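Local atomic coordinates of putative short-chain dehydrogenase/reductase (Burkholderia xenovorans, PDB entry 5IZ4), a protein that probably acts as an NADPH-dependent oxidoreductase of the short-chain dehydrogenase/reductase family, and binds ADP in its nucleotide pocket. Residues A230-L244 and G257-G269. Residues are numbered along the deposited sequence; the frame is centred on the assembly and turned at random.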
ATOM      1  N   ALA A 230      12.408   0.790  18.032  1.00 24.95           N
ATOM      2  CA  ALA A 230      12.197   1.683  16.899  1.00 20.04           C
ATOM      3  C   ALA A 230      13.519   1.943  16.191  1.00 20.02           C
ATOM      4  O   ALA A 230      14.523   2.205  16.857  1.00 21.02           O
ATOM      5  CB  ALA A 230      11.606   3.009  17.355  1.00 21.00           C
ATOM      6  N   PRO A 231      13.552   1.863  14.862  1.00 19.87           N
ATOM      7  CA  PRO A 231      14.772   2.252  14.138  1.00 23.15           C
ATOM      8  C   PRO A 231      15.259   3.653  14.473  1.00 20.37           C
ATOM      9  O   PRO A 231      16.474   3.872  14.524  1.00 22.11           O
ATOM     10  CB  PRO A 231      14.343   2.123  12.671  1.00 22.05           C
ATOM     11  CG  PRO A 231      13.354   0.970  12.706  1.00 20.91           C
ATOM     12  CD  PRO A 231      12.568   1.204  13.981  1.00 20.73           C
ATOM     13  N   LEU A 232      14.359   4.604  14.712  1.00 18.48           N
ATOM     14  CA  LEU A 232      14.805   5.950  15.070  1.00 19.07           C
ATOM     15  C   LEU A 232      15.162   6.084  16.549  1.00 23.61           C
ATOM     16  O   LEU A 232      15.557   7.178  16.974  1.00 22.66           O
ATOM     17  CB  LEU A 232      13.741   6.982  14.676  1.00 16.78           C
ATOM     18  CG  LEU A 232      13.561   7.108  13.153  1.00 20.80           C
ATOM     19  CD1 LEU A 232      12.675   8.303  12.790  1.00 21.39           C
ATOM     20  CD2 LEU A 232      14.935   7.192  12.443  1.00 16.28           C
ATOM     21  N   LYS A 233      15.036   5.008  17.333  1.00 20.75           N
ATOM     22  CA  LYS A 233      15.538   4.956  18.708  1.00 22.03           C
ATOM     23  C   LYS A 233      14.955   6.082  19.563  1.00 22.11           C
ATOM     24  O   LYS A 233      15.658   6.743  20.332  1.00 25.23           O
ATOM     25  CB  LYS A 233      17.067   4.974  18.725  1.00 23.22           C
ATOM     26  CG  LYS A 233      17.663   3.673  18.221  1.00 28.11           C
ATOM     27  CD  LYS A 233      17.340   2.539  19.197  1.00 30.65           C
ATOM     28  CE  LYS A 233      17.903   1.202  18.730  1.00 36.10           C
ATOM     29  NZ  LYS A 233      17.155   0.694  17.551  1.00 33.62           N
ATOM     30  N   ARG A 234      13.645   6.261  19.450  1.00 21.88           N
ATOM     31  CA  ARG A 234      12.929   7.309  20.166  1.00 21.14           C
ATOM     32  C   ARG A 234      11.451   6.955  20.171  1.00 23.09           C
ATOM     33  O   ARG A 234      10.999   6.071  19.434  1.00 22.72           O
ATOM     34  CB  ARG A 234      13.129   8.682  19.508  1.00 20.33           C
ATOM     35  CG  ARG A 234      12.451   8.767  18.137  1.00 19.18           C
ATOM     36  CD  ARG A 234      12.799  10.041  17.374  1.00 21.43           C
ATOM     37  NE  ARG A 234      12.381  11.258  18.084  1.00 23.15           N
ATOM     38  CZ  ARG A 234      11.156  11.784  18.025  1.00 21.97           C
ATOM     39  NH1 ARG A 234      10.197  11.202  17.310  1.00 17.89           N
ATOM     40  NH2 ARG A 234      10.881  12.893  18.699  1.00 23.38           N
ATOM     41  N   VAL A 235      10.700   7.679  20.999  1.00 23.30           N
ATOM     42  CA  VAL A 235       9.242   7.694  20.925  1.00 20.10           C
ATOM     43  C   VAL A 235       8.793   9.103  20.558  1.00 26.65           C
ATOM     44  O   VAL A 235       9.541  10.075  20.690  1.00 29.90           O
ATOM     45  CB  VAL A 235       8.591   7.242  22.244  1.00 28.20           C
ATOM     46  CG1 VAL A 235       9.061   5.853  22.586  1.00 27.69           C
ATOM     47  CG2 VAL A 235       8.937   8.216  23.366  1.00 28.68           C
ATOM     48  N   SER A 236       7.552   9.212  20.096  1.00 23.34           N
ATOM     49  CA  SER A 236       6.987  10.518  19.774  1.00 24.18           C
ATOM     50  C   SER A 236       6.371  11.157  21.010  1.00 25.60           C
ATOM     51  O   SER A 236       5.893  10.471  21.915  1.00 24.82           O
ATOM     52  CB  SER A 236       5.911  10.406  18.689  1.00 23.56           C
ATOM     53  OG  SER A 236       6.481  10.059  17.443  1.00 20.70           O
ATOM     54  N   ARG A 237       6.389  12.478  21.042  1.00 24.79           N
ATOM     55  CA  ARG A 237       5.600  13.219  22.009  1.00 23.25           C
ATOM     56  C   ARG A 237       4.403  13.836  21.302  1.00 23.49           C
ATOM     57  O   ARG A 237       4.416  14.000  20.079  1.00 20.81           O
ATOM     58  CB  ARG A 237       6.449  14.293  22.697  1.00 28.21           C
ATOM     59  CG  ARG A 237       7.410  13.668  23.714  1.00 46.11           C
ATOM     60  CD  ARG A 237       8.408  14.658  24.279  1.00 59.14           C
ATOM     61  NE  ARG A 237       7.906  15.339  25.468  1.00 66.88           N
ATOM     62  CZ  ARG A 237       7.953  14.830  26.696  1.00 73.44           C
ATOM     63  NH1 ARG A 237       8.467  13.625  26.903  1.00 74.80           N
ATOM     64  NH2 ARG A 237       7.480  15.526  27.720  1.00 77.05           N
ATOM     65  N   PRO A 238       3.318  14.128  22.024  1.00 22.17           N
ATOM     66  CA  PRO A 238       2.106  14.603  21.335  1.00 25.00           C
ATOM     67  C   PRO A 238       2.334  15.814  20.448  1.00 21.40           C
ATOM     68  O   PRO A 238       1.702  15.906  19.388  1.00 21.16           O
ATOM     69  CB  PRO A 238       1.152  14.921  22.492  1.00 23.23           C
ATOM     70  CG  PRO A 238       1.577  14.006  23.578  1.00 27.43           C
ATOM     71  CD  PRO A 238       3.076  13.877  23.453  1.00 24.14           C
ATOM     72  N   ALA A 239       3.236  16.724  20.832  1.00 24.89           N
ATOM     73  CA  ALA A 239       3.479  17.939  20.053  1.00 23.93           C
ATOM     74  C   ALA A 239       3.850  17.647  18.602  1.00 23.33           C
ATOM     75  O   ALA A 239       3.484  18.418  17.705  1.00 20.62           O
ATOM     76  CB  ALA A 239       4.575  18.768  20.720  1.00 23.81           C
ATOM     77  N   GLU A 240       4.571  16.554  18.331  1.00 22.03           N
ATOM     78  CA  GLU A 240       4.958  16.214  16.957  0.51 19.59           C
ATOM     79  C   GLU A 240       3.745  15.879  16.102  1.00 20.62           C
ATOM     80  O   GLU A 240       3.707  16.170  14.900  1.00 18.42           O
ATOM     81  CB  GLU A 240       5.905  15.014  16.944  0.51 19.81           C
ATOM     82  CG  GLU A 240       7.156  15.136  17.767  0.51 18.33           C
ATOM     83  CD  GLU A 240       7.779  13.776  18.011  0.51 17.65           C
ATOM     84  OE1 GLU A 240       7.610  12.890  17.147  0.51 18.10           O
ATOM     85  OE2 GLU A 240       8.407  13.583  19.074  0.51 22.48           O
ATOM     86  N   ILE A 241       2.761  15.205  16.701  1.00 20.49           N
ATOM     87  CA  ILE A 241       1.563  14.857  15.950  1.00 17.38           C
ATOM     88  C   ILE A 241       0.732  16.107  15.697  1.00 19.34           C
ATOM     89  O   ILE A 241       0.120  16.259  14.632  1.00 19.31           O
ATOM     90  CB  ILE A 241       0.758  13.774  16.695  1.00 19.69           C
ATOM     91  CG1 ILE A 241       1.679  12.620  17.102  1.00 20.57           C
ATOM     92  CG2 ILE A 241      -0.379  13.260  15.801  1.00 18.53           C
ATOM     93  CD1 ILE A 241       2.445  11.976  15.930  1.00 21.51           C
ATOM     94  N   ALA A 242       0.704  17.021  16.678  1.00 20.84           N
ATOM     95  CA  ALA A 242       0.079  18.327  16.490  1.00 20.25           C
ATOM     96  C   ALA A 242       0.732  19.095  15.346  1.00 20.91           C
ATOM     97  O   ALA A 242       0.035  19.726  14.543  1.00 18.63           O
ATOM     98  CB  ALA A 242       0.160  19.137  17.785  1.00 19.36           C
ATOM     99  N   GLU A 243       2.067  19.063  15.259  1.00 19.67           N
ATOM    100  CA  GLU A 243       2.747  19.741  14.152  1.00 16.14           C
ATOM    101  C   GLU A 243       2.285  19.193  12.811  1.00 19.11           C
ATOM    102  O   GLU A 243       2.079  19.951  11.857  1.00 20.69           O
ATOM    103  CB  GLU A 243       4.273  19.594  14.254  1.00 20.72           C
ATOM    104  CG  GLU A 243       4.978  20.475  15.270  1.00 30.93           C
ATOM    105  CD  GLU A 243       4.892  21.975  14.976  1.00 24.43           C
ATOM    106  OE1 GLU A 243       4.968  22.749  15.946  1.00 36.25           O
ATOM    107  OE2 GLU A 243       4.768  22.378  13.798  1.00 31.06           O
ATOM    108  N   LEU A 244       2.144  17.870  12.714  1.00 16.49           N
ATOM    109  CA  LEU A 244       1.678  17.262  11.475  1.00 15.40           C
ATOM    110  C   LEU A 244       0.239  17.673  11.167  1.00 20.89           C
ATOM    111  O   LEU A 244      -0.094  17.970  10.013  1.00 19.43           O
ATOM    112  CB  LEU A 244       1.822  15.744  11.582  1.00 19.49           C
ATOM    113  CG  LEU A 244       1.527  14.808  10.411  1.00 28.16           C
ATOM    114  CD1 LEU A 244       2.365  15.138   9.185  1.00 24.01           C
ATOM    115  CD2 LEU A 244       1.783  13.373  10.854  1.00 27.71           C
ATOM    116  N   GLY A 257      -6.895  12.549   1.223  1.00 15.59           N
ATOM    117  CA  GLY A 257      -7.038  11.107   1.100  1.00 16.64           C
ATOM    118  C   GLY A 257      -5.800  10.314   1.462  1.00 15.95           C
ATOM    119  O   GLY A 257      -5.650   9.172   1.012  1.00 16.55           O
ATOM    120  N   GLN A 258      -4.912  10.884   2.272  1.00 15.66           N
ATOM    121  CA  GLN A 258      -3.677  10.225   2.661  1.00 15.40           C
ATOM    122  C   GLN A 258      -3.729   9.788   4.119  1.00 20.47           C
ATOM    123  O   GLN A 258      -4.431  10.384   4.945  1.00 17.42           O
ATOM    124  CB  GLN A 258      -2.479  11.149   2.452  1.00 13.83           C
ATOM    125  CG  GLN A 258      -2.279  11.607   1.010  1.00 19.02           C
ATOM    126  CD  GLN A 258      -2.278  10.453   0.023  1.00 17.98           C
ATOM    127  OE1 GLN A 258      -1.520   9.488   0.167  1.00 20.12           O
ATOM    128  NE2 GLN A 258      -3.137  10.543  -0.987  1.00 18.24           N
ATOM    129  N   VAL A 259      -2.977   8.732   4.422  1.00 15.60           N
ATOM    130  CA  VAL A 259      -2.709   8.298   5.792  1.00 17.69           C
ATOM    131  C   VAL A 259      -1.212   8.466   5.988  1.00 19.61           C
ATOM    132  O   VAL A 259      -0.421   7.747   5.363  1.00 19.44           O
ATOM    133  CB  VAL A 259      -3.134   6.844   6.029  1.00 20.19           C
ATOM    134  CG1 VAL A 259      -2.848   6.421   7.468  1.00 17.02           C
ATOM    135  CG2 VAL A 259      -4.581   6.661   5.672  1.00 16.49           C
ATOM    136  N   ILE A 260      -0.815   9.428   6.813  1.00 15.70           N
ATOM    137  CA  ILE A 260       0.591   9.774   7.029  0.68 17.48           C
ATOM    138  C   ILE A 260       1.078   9.055   8.278  1.00 20.58           C
ATOM    139  O   ILE A 260       0.576   9.318   9.378  1.00 17.63           O
ATOM    140  CB  ILE A 260       0.783  11.290   7.192  0.68 18.66           C
ATOM    141  CG1 ILE A 260       0.059  12.053   6.084  0.68 23.10           C
ATOM    142  CG2 ILE A 260       2.273  11.625   7.194  0.68 15.80           C
ATOM    143  CD1 ILE A 260       0.580  11.737   4.712  0.68 16.73           C
ATOM    144  N   ALA A 261       2.057   8.166   8.125  1.00 18.23           N
ATOM    145  CA  ALA A 261       2.581   7.393   9.249  1.00 18.22           C
ATOM    146  C   ALA A 261       3.769   8.122   9.872  1.00 21.32           C
ATOM    147  O   ALA A 261       4.741   8.450   9.179  1.00 20.54           O
ATOM    148  CB  ALA A 261       2.994   5.992   8.792  1.00 18.15           C
ATOM    149  N   ALA A 262       3.687   8.380  11.175  1.00 17.25           N
ATOM    150  CA  ALA A 262       4.746   9.021  11.948  1.00 19.90           C
ATOM    151  C   ALA A 262       5.002   8.075  13.117  1.00 17.80           C
ATOM    152  O   ALA A 262       4.394   8.204  14.184  1.00 16.98           O
ATOM    153  CB  ALA A 262       4.338  10.420  12.401  1.00 21.64           C
ATOM    154  N   GLU A 263       5.882   7.092  12.894  1.00 16.36           N
ATOM    155  CA  GLU A 263       5.980   5.961  13.807  1.00 14.29           C
ATOM    156  C   GLU A 263       7.421   5.578  14.096  1.00 14.74           C
ATOM    157  O   GLU A 263       7.675   4.439  14.512  1.00 18.49           O
ATOM    158  CB  GLU A 263       5.228   4.736  13.254  1.00 21.94           C
ATOM    159  CG  GLU A 263       5.255   4.552  11.728  1.00 17.24           C
ATOM    160  CD  GLU A 263       6.662   4.493  11.131  1.00 19.91           C
ATOM    161  OE1 GLU A 263       7.393   5.511  11.180  1.00 20.91           O
ATOM    162  OE2 GLU A 263       7.038   3.423  10.599  1.00 19.09           O
ATOM    163  N   ASN A 264       8.366   6.488  13.864  1.00 16.03           N
ATOM    164  CA  ASN A 264       9.758   6.304  14.270  1.00 17.19           C
ATOM    165  C   ASN A 264      10.408   5.104  13.585  1.00 19.13           C
ATOM    166  O   ASN A 264      11.341   4.500  14.120  1.00 19.98           O
ATOM    167  CB  ASN A 264       9.852   6.208  15.795  1.00 19.69           C
ATOM    168  CG  ASN A 264       9.422   7.499  16.449  1.00 20.76           C
ATOM    169  OD1 ASN A 264      10.051   8.531  16.236  1.00 18.33           O
ATOM    170  ND2 ASN A 264       8.316   7.467  17.194  1.00 19.96           N
ATOM    171  N   GLY A 265       9.930   4.763  12.389  1.00 17.09           N
ATOM    172  CA  GLY A 265      10.526   3.704  11.600  1.00 15.68           C
ATOM    173  C   GLY A 265       9.992   2.309  11.853  1.00 19.23           C
ATOM    174  O   GLY A 265      10.493   1.357  11.247  1.00 19.86           O
ATOM    175  N   LEU A 266       8.998   2.141  12.732  1.00 17.13           N
ATOM    176  CA  LEU A 266       8.559   0.788  13.066  1.00 17.78           C
ATOM    177  C   LEU A 266       8.121  -0.001  11.833  1.00 19.02           C
ATOM    178  O   LEU A 266       8.292  -1.227  11.795  1.00 20.55           O
ATOM    179  CB  LEU A 266       7.422   0.839  14.094  1.00 17.92           C
ATOM    180  CG  LEU A 266       7.850   1.133  15.536  1.00 17.67           C
ATOM    181  CD1 LEU A 266       6.634   1.380  16.421  1.00 20.17           C
ATOM    182  CD2 LEU A 266       8.695  -0.003  16.097  1.00 24.64           C
ATOM    183  N   LEU A 267       7.565   0.672  10.820  1.00 20.14           N
ATOM    184  CA  LEU A 267       7.144  -0.030   9.608  1.00 19.41           C
ATOM    185  C   LEU A 267       8.324  -0.631   8.857  1.00 21.33           C
ATOM    186  O   LEU A 267       8.126  -1.562   8.065  1.00 25.05           O
ATOM    187  CB  LEU A 267       6.367   0.908   8.680  1.00 16.39           C
ATOM    188  CG  LEU A 267       4.955   1.297   9.130  1.00 18.51           C
ATOM    189  CD1 LEU A 267       4.484   2.510   8.340  1.00 23.53           C
ATOM    190  CD2 LEU A 267       3.996   0.121   8.945  1.00 18.25           C
ATOM    191  N   LEU A 268       9.542  -0.136   9.092  1.00 18.28           N
ATOM    192  CA  LEU A 268      10.722  -0.709   8.455  1.00 19.74           C
ATOM    193  C   LEU A 268      11.162  -2.018   9.092  1.00 28.86           C
ATOM    194  O   LEU A 268      12.001  -2.724   8.513  1.00 28.64           O
ATOM    195  CB  LEU A 268      11.876   0.288   8.500  1.00 20.51           C
ATOM    196  CG  LEU A 268      11.620   1.607   7.775  1.00 19.04           C
ATOM    197  CD1 LEU A 268      12.661   2.627   8.208  1.00 17.73           C
ATOM    198  CD2 LEU A 268      11.669   1.403   6.278  1.00 19.14           C
ATOM    199  N   GLY A 269      10.631  -2.354  10.264  1.00 30.58           N
ATOM    200  CA  GLY A 269      10.988  -3.588  10.940  1.00 38.24           C
ATOM    201  C   GLY A 269      11.698  -3.335  12.254  1.00 48.86           C
ATOM    202  O   GLY A 269      12.345  -2.301  12.421  1.00 45.60           O
TER
HETATM  203  O   HOH W   1       5.028   7.530  17.105  1.00 21.18           O
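Asn-264 reaches from the turn after the last strand of a Rossmann fold into the loop that leads to helix 238-250, and it illustrates how one amide can tie two loops together. The fold is that of the short-chain dehydrogenases/reductases: strand 259-262 is an edge strand of the parallel sheet within this chain, helix 238-244 runs nearly antiparallel to it, and a type I' turn from Glu-263 to Leu-266 follows. Along the asparagine, CB rests 4.0 Å from the CB of Ala-230. With CG beside the backbone N (chi1 -64°), the amide carbon meets Arg-234 O and the CG of the same residue. OD1 then takes a bond of 2.9 Å from Arg-234 NH1, which lies in the carbonyl plane on a lone pair, the N-H...O angle being 155°. ND2, the other branch, turns to Ser-236 OG, 3.2 Å away.

The guanidinium is tilted 54° against this amide and meets OD1 at its own edge. In the Glu-240 conformer modelled here, its two terminal nitrogens grip that carboxylate end-on in a salt bridge, and three bonds then hold the guanidinium between the turn and the start of the helix. The backbone takes part as well: Asn-264 O accepts from Leu-232 N, while the ring of Pro-231 lies against Gly-265 O. The carboxylate of Glu-263 accepts from the N-H groups of Gly-265, within the turn, and Leu-267, just after it.

Farther along, the contact becomes apolar. Leu-244, its CG anti to the backbone N, sets CD2 4.2 Å from Ala-262 CB. Ile-241 also touches that methyl and, on helix 25-36, Ile-26 of the ADP site. A water bridges the two segments, 2.9 Å from Ser-236 OG and donating to Ala-262 O at 3.1 Å.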